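Beta chain (Acipenser stellatus, PDB 6IYI) probably carries oxygen as the beta subunit of a tetrameric haemoglobin, holding one haem in a globin fold. Local coordinates at residues 73-76 against 77-80; 86-89 against 90-93. All coordinates share one frame; numbering follows the deposited sequence.

Contact 1. Residues 73-76 against 77-80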
loop_
_atom_site.group_PDB
_atom_site.type_symbol
_atom_site.label_atom_id
_atom_site.label_comp_id
_atom_site.label_asym_id
_atom_site.label_seq_id
_atom_site.Cartn_x
_atom_site.Cartn_y
_atom_site.Cartn_z
ATOM N N ILE B 73 5.011 25.119 8.027
ATOM C CA ILE B 73 3.774 25.282 8.795
ATOM C C ILE B 73 3.432 24.010 9.610
ATOM O O ILE B 73 3.141 24.127 10.787
ATOM C CB ILE B 73 2.564 25.814 7.943
ATOM C CG1 ILE B 73 2.873 27.119 7.162
ATOM C CG2 ILE B 73 1.334 26.179 8.792
ATOM C CD1 ILE B 73 3.718 28.124 7.898
ATOM N N ALA B 74 3.548 22.796 9.028
ATOM C CA ALA B 74 3.336 21.583 9.819
ATOM C C ALA B 74 4.276 21.513 11.008
ATOM O O ALA B 74 3.866 21.077 12.127
ATOM C CB ALA B 74 3.486 20.320 8.970
ATOM N N ILE B 75 5.544 21.879 10.774
ATOM C CA ILE B 75 6.544 21.868 11.866
ATOM C C ILE B 75 6.067 22.810 12.980
ATOM O O ILE B 75 6.078 22.443 14.137
ATOM C CB ILE B 75 7.965 22.206 11.400
ATOM C CG1 ILE B 75 8.489 21.073 10.541
ATOM C CG2 ILE B 75 8.910 22.432 12.586
ATOM C CD1 ILE B 75 9.698 21.432 9.727
ATOM N N ALA B 76 5.643 24.022 12.612
ATOM C CA ALA B 76 5.107 25.003 13.587
ATOM C C ALA B 76 3.838 24.495 14.319
ATOM O O ALA B 76 3.561 24.878 15.461
ATOM C CB ALA B 76 4.813 26.329 12.893
ATOM N N HIS B 77 3.065 23.640 13.656
ATOM C CA HIS B 77 1.936 23.005 14.301
ATOM C C HIS B 77 2.194 21.545 14.628
ATOM O O HIS B 77 1.246 20.758 14.628
ATOM C CB HIS B 77 0.716 23.144 13.419
ATOM C CG HIS B 77 0.296 24.553 13.213
ATOM N ND1 HIS B 77 -0.558 25.203 14.080
ATOM C CD2 HIS B 77 0.586 25.436 12.230
ATOM C CE1 HIS B 77 -0.769 26.431 13.640
ATOM N NE2 HIS B 77 -0.097 26.593 12.515
ATOM N N MET B 78 3.438 21.165 14.934
ATOM C CA MET B 78 3.756 19.725 15.034
ATOM C C MET B 78 3.086 18.975 16.207
ATOM O O MET B 78 3.057 17.695 16.231
ATOM C CB MET B 78 5.252 19.474 15.045
ATOM C CG MET B 78 6.009 19.862 16.294
ATOM S SD MET B 78 7.804 19.856 16.011
ATOM C CE MET B 78 8.176 18.135 16.307
ATOM N N ASP B 79 2.596 19.756 17.179
ATOM C CA ASP B 79 1.754 19.221 18.249
ATOM C C ASP B 79 0.262 19.201 17.928
ATOM O O ASP B 79 -0.489 18.690 18.725
ATOM C CB ASP B 79 1.978 20.028 19.531
ATOM C CG ASP B 79 3.365 19.912 20.009
ATOM O OD1 ASP B 79 3.781 18.803 20.409
ATOM O OD2 ASP B 79 4.083 20.916 19.925
ATOM N N ASP B 80 -0.191 19.744 16.798
ATOM C CA ASP B 80 -1.642 19.795 16.524
ATOM C C ASP B 80 -1.991 19.730 15.026
ATOM O O ASP B 80 -2.936 20.406 14.559
ATOM C CB ASP B 80 -2.280 21.049 17.199
ATOM C CG ASP B 80 -1.727 22.398 16.640
ATOM O OD1 ASP B 80 -0.557 22.790 16.944
ATOM O OD2 ASP B 80 -2.493 23.081 15.917
#

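Contact 2. Residues 86-89 against 90-93. With HEM (protoporphyrin IX containing Fe), chain D.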
loop_
_atom_site.group_PDB
_atom_site.type_symbol
_atom_site.label_atom_id
_atom_site.label_comp_id
_atom_site.label_asym_id
_atom_site.label_seq_id
_atom_site.Cartn_x
_atom_site.Cartn_y
_atom_site.Cartn_z
ATOM N N THR B 86 -6.662 20.658 8.412
ATOM C CA THR B 86 -7.970 20.126 8.075
ATOM C C THR B 86 -8.404 20.596 6.704
ATOM O O THR B 86 -8.876 19.797 5.913
ATOM C CB THR B 86 -9.008 20.452 9.155
ATOM O OG1 THR B 86 -8.654 19.692 10.312
ATOM C CG2 THR B 86 -10.389 20.015 8.721
ATOM N N ALA B 87 -8.239 21.887 6.433
ATOM C CA ALA B 87 -8.662 22.451 5.159
ATOM C C ALA B 87 -7.807 21.863 4.059
ATOM O O ALA B 87 -8.313 21.562 2.985
ATOM C CB ALA B 87 -8.544 23.982 5.138
ATOM N N LEU B 88 -6.504 21.768 4.309
ATOM C CA LEU B 88 -5.564 21.285 3.290
ATOM C C LEU B 88 -5.863 19.820 2.946
ATOM O O LEU B 88 -5.900 19.450 1.792
ATOM C CB LEU B 88 -4.129 21.490 3.736
ATOM C CG LEU B 88 -3.108 21.357 2.621
ATOM C CD1 LEU B 88 -3.310 22.369 1.490
ATOM C CD2 LEU B 88 -1.742 21.510 3.235
ATOM N N SER B 89 -6.155 19.021 3.946
ATOM C CA SER B 89 -6.603 17.646 3.751
ATOM C C SER B 89 -7.839 17.605 2.879
ATOM O O SER B 89 -7.830 16.953 1.818
ATOM C CB SER B 89 -6.924 16.949 5.081
ATOM O OG SER B 89 -7.445 15.625 4.829
ATOM N N ALA B 90 -8.864 18.368 3.306
ATOM C CA ALA B 90 -10.161 18.445 2.639
ATOM C C ALA B 90 -9.981 18.910 1.213
ATOM O O ALA B 90 -10.557 18.342 0.263
ATOM C CB ALA B 90 -11.132 19.365 3.405
ATOM N N PHE B 91 -9.141 19.911 1.037
ATOM C CA PHE B 91 -8.799 20.314 -0.283
ATOM C C PHE B 91 -8.183 19.181 -1.182
ATOM O O PHE B 91 -8.533 19.078 -2.377
ATOM C CB PHE B 91 -7.843 21.454 -0.209
ATOM C CG PHE B 91 -7.429 21.983 -1.558
ATOM C CD1 PHE B 91 -8.373 22.610 -2.395
ATOM C CD2 PHE B 91 -6.105 21.867 -1.998
ATOM C CE1 PHE B 91 -7.987 23.119 -3.642
ATOM C CE2 PHE B 91 -5.732 22.337 -3.254
ATOM C CZ PHE B 91 -6.651 22.975 -4.069
ATOM N N HIS B 92 -7.273 18.366 -0.642
ATOM C CA HIS B 92 -6.650 17.295 -1.457
ATOM C C HIS B 92 -7.613 16.153 -1.767
ATOM O O HIS B 92 -7.498 15.551 -2.795
ATOM C CB HIS B 92 -5.341 16.763 -0.864
ATOM C CG HIS B 92 -4.178 17.701 -1.054
ATOM N ND1 HIS B 92 -4.002 18.839 -0.292
ATOM C CD2 HIS B 92 -3.175 17.701 -1.954
ATOM C CE1 HIS B 92 -2.911 19.476 -0.692
ATOM N NE2 HIS B 92 -2.393 18.804 -1.699
ATOM N N SER B 93 -8.529 15.883 -0.866
ATOM C CA SER B 93 -9.552 14.887 -1.044
ATOM C C SER B 93 -10.689 15.366 -1.982
ATOM O O SER B 93 -10.852 14.853 -3.115
ATOM C CB SER B 93 -10.113 14.522 0.343
ATOM O OG SER B 93 -11.198 13.684 0.156
HETATM C CHA HEM D . -1.728 22.372 -3.764
HETATM C CHB HEM D . 0.595 20.895 0.156
HETATM C CHC HEM D . 1.021 16.384 -1.640
HETATM C CHD HEM D . -1.463 17.819 -5.521
HETATM C C1A HEM D . -1.141 22.337 -2.525
HETATM C C2A HEM D . -0.968 23.472 -1.719
HETATM C C3A HEM D . -0.323 23.064 -0.626
HETATM C C4A HEM D . -0.064 21.682 -0.774
HETATM C CMA HEM D . 0.061 23.934 0.534
HETATM C CAA HEM D . -1.473 24.888 -1.990
HETATM C CBA HEM D . -2.946 24.744 -1.598
HETATM C CGA HEM D . -3.663 26.059 -1.550
HETATM O O1A HEM D . -3.701 26.771 -2.576
HETATM O O2A HEM D . -4.220 26.395 -0.479
HETATM C C1B HEM D . 0.964 19.530 0.011
HETATM C C2B HEM D . 1.704 18.813 0.991
HETATM C C3B HEM D . 1.868 17.551 0.496
HETATM C C4B HEM D . 1.135 17.489 -0.792
HETATM C CMB HEM D . 2.303 19.227 2.306
HETATM C CAB HEM D . 2.603 16.625 1.374
HETATM C CBB HEM D . 2.596 15.344 1.225
HETATM C C1C HEM D . 0.390 16.357 -2.889
HETATM C C2C HEM D . 0.398 15.240 -3.799
HETATM C C3C HEM D . -0.337 15.658 -4.910
HETATM C C4C HEM D . -0.769 17.023 -4.649
HETATM C CMC HEM D . 1.082 13.905 -3.516
HETATM C CAC HEM D . -0.613 14.943 -6.158
HETATM C CBC HEM D . -0.006 13.796 -6.440
HETATM C C1D HEM D . -1.694 19.202 -5.319
HETATM C C2D HEM D . -2.355 20.001 -6.366
HETATM C C3D HEM D . -2.443 21.253 -5.875
HETATM C C4D HEM D . -1.824 21.216 -4.547
HETATM C CMD HEM D . -2.898 19.547 -7.744
HETATM C CAD HEM D . -3.024 22.455 -6.625
HETATM C CBD HEM D . -1.852 22.957 -7.480
HETATM C CGD HEM D . -2.161 24.037 -8.510
HETATM O O1D HEM D . -2.031 25.207 -8.184
HETATM O O2D HEM D . -2.450 23.785 -9.714
HETATM N NA HEM D . -0.580 21.257 -1.945
HETATM N NB HEM D . 0.616 18.713 -1.003
HETATM N NC HEM D . -0.286 17.410 -3.466
HETATM N ND HEM D . -1.406 19.957 -4.226
HETATM FE FE HEM D . -0.461 19.377 -2.688
HETATM O O HOH W 1 1.253 19.754 -3.776
#

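Contact 1. Residues 73-76 against 77-80
His77 and Ile73 lie side by side, four residues apart, where helix 58-76 gives way to a turn. The imidazole is placed by its first torsion: CG stands anti to the carbonyl carbon and beside the backbone N (chi1 -63°), which sends the ring back along the last helical turn. From there the atoms can be followed outward. CB of His77 lies 3.7 Å from Ile73 O, and CG stays about as near. Further out, CD2 of His77 comes within 3.2 Å of Ile73 O, which sits near the ring plane at its edge, and CD2 also meets the methyl CG2 of Ile73 at 3.6 Å; that branch reaches the ring's NE2 more loosely. At the other corner, ND1 of His77 makes a weak hydrogen bond of 3.4 Å to Asp80 OD2. The Asp80 carbon CG lies in the ring plane, and this long bond may bias the ring's rotation but is too weak to fix it.

His77 N still donates to Ile73 O at 2.9 Å, as an i to i+4 bond, but His77 is the first residue to leave helical torsions. Met78 N then bonds to Ile75 O at 3.0 Å, an i to i+3 closure with the donor well above the carbonyl plane. A type I turn from His77 to Asp80 follows, closed by Asp80 N on His77 O at 2.8 Å.

In the globin fold this is the C-terminal end of the helix conventionally called E, running into the EF corner. Ala74 and Met78 pack on Met133 of helix 124-142, Ile75 and Met78 on Ile11 of helix 5-15, to which Asp79 adds a salt bridge with Arg8.

Contact 2. Residues 86-89 against 90-93
Leu88 and His92 run side by side from one helical turn to the next, both pointing at the haem. The leucine has CG anti to its own backbone N (chi1 -165°), which carries its branches forward beside the imidazole: CD1 of Leu88 lies 3.6 Å from His92 CE1 and 3.7 Å from HEM C3A, while CD2 reaches towards the meso carbon CHB. The imidazole is fixed at both ends. Its ND1 donates to Leu88 O at 2.9 Å in a nearly straight bond (171°), with the acceptor in the ring plane; this bond probably makes the imidazole a stronger electron donor to the iron. His92 NE2 binds the haem iron at 2.2 Å. The ring meets the porphyrin by its edge, with HEM C4A in the ring plane, CE1 close to pyrrole nitrogen NA and CD2 to NC. This is the proximal histidine of the globin fold, carried on the helix conventionally called F; a water 2.1 Å from the iron is the iron's other ligand outside the porphyrin.

Leu88 O is gripped twice, since His92 N also bonds to it, at 3.0 Å, and the two donors arrive from opposite faces of the carbonyl plane. With an alanine in place of Leu88, the gap beside CE1 and the pyrrole edge would probably give the imidazole more play about the iron bond, though ND1 would still be restrained by the backbone O.

Phe91 approaches the porphyrin differently: HEM CHA sits near the plane of its ring, at the edge, 4.0 Å from Phe91 CE2. Three residues before His92, Ser89 OG lies remote from the haem and hydrogen-bonds with Leu141 O and Glu144 N.

Overall arrangement
Contact 1 comes first along the chain and contact 2 second, both within one globin fold. Contact 1 lies at the end of helix 58-76 and in the loop that follows; contact 2 occupies most of helix 86-95. Their centres are 16 Å apart and their nearest atoms about 7 Å apart, without touching. The haem relates them unequally: it is bound directly at contact 2, whereas at contact 1 the side chain of Ala74 stays about 7 Å from it. Contact 1 thus ends the helix conventionally called E, contact 2 forms the helix called F with its iron ligand, and the turn at 77-80 with helix 81-84 is the connection between them.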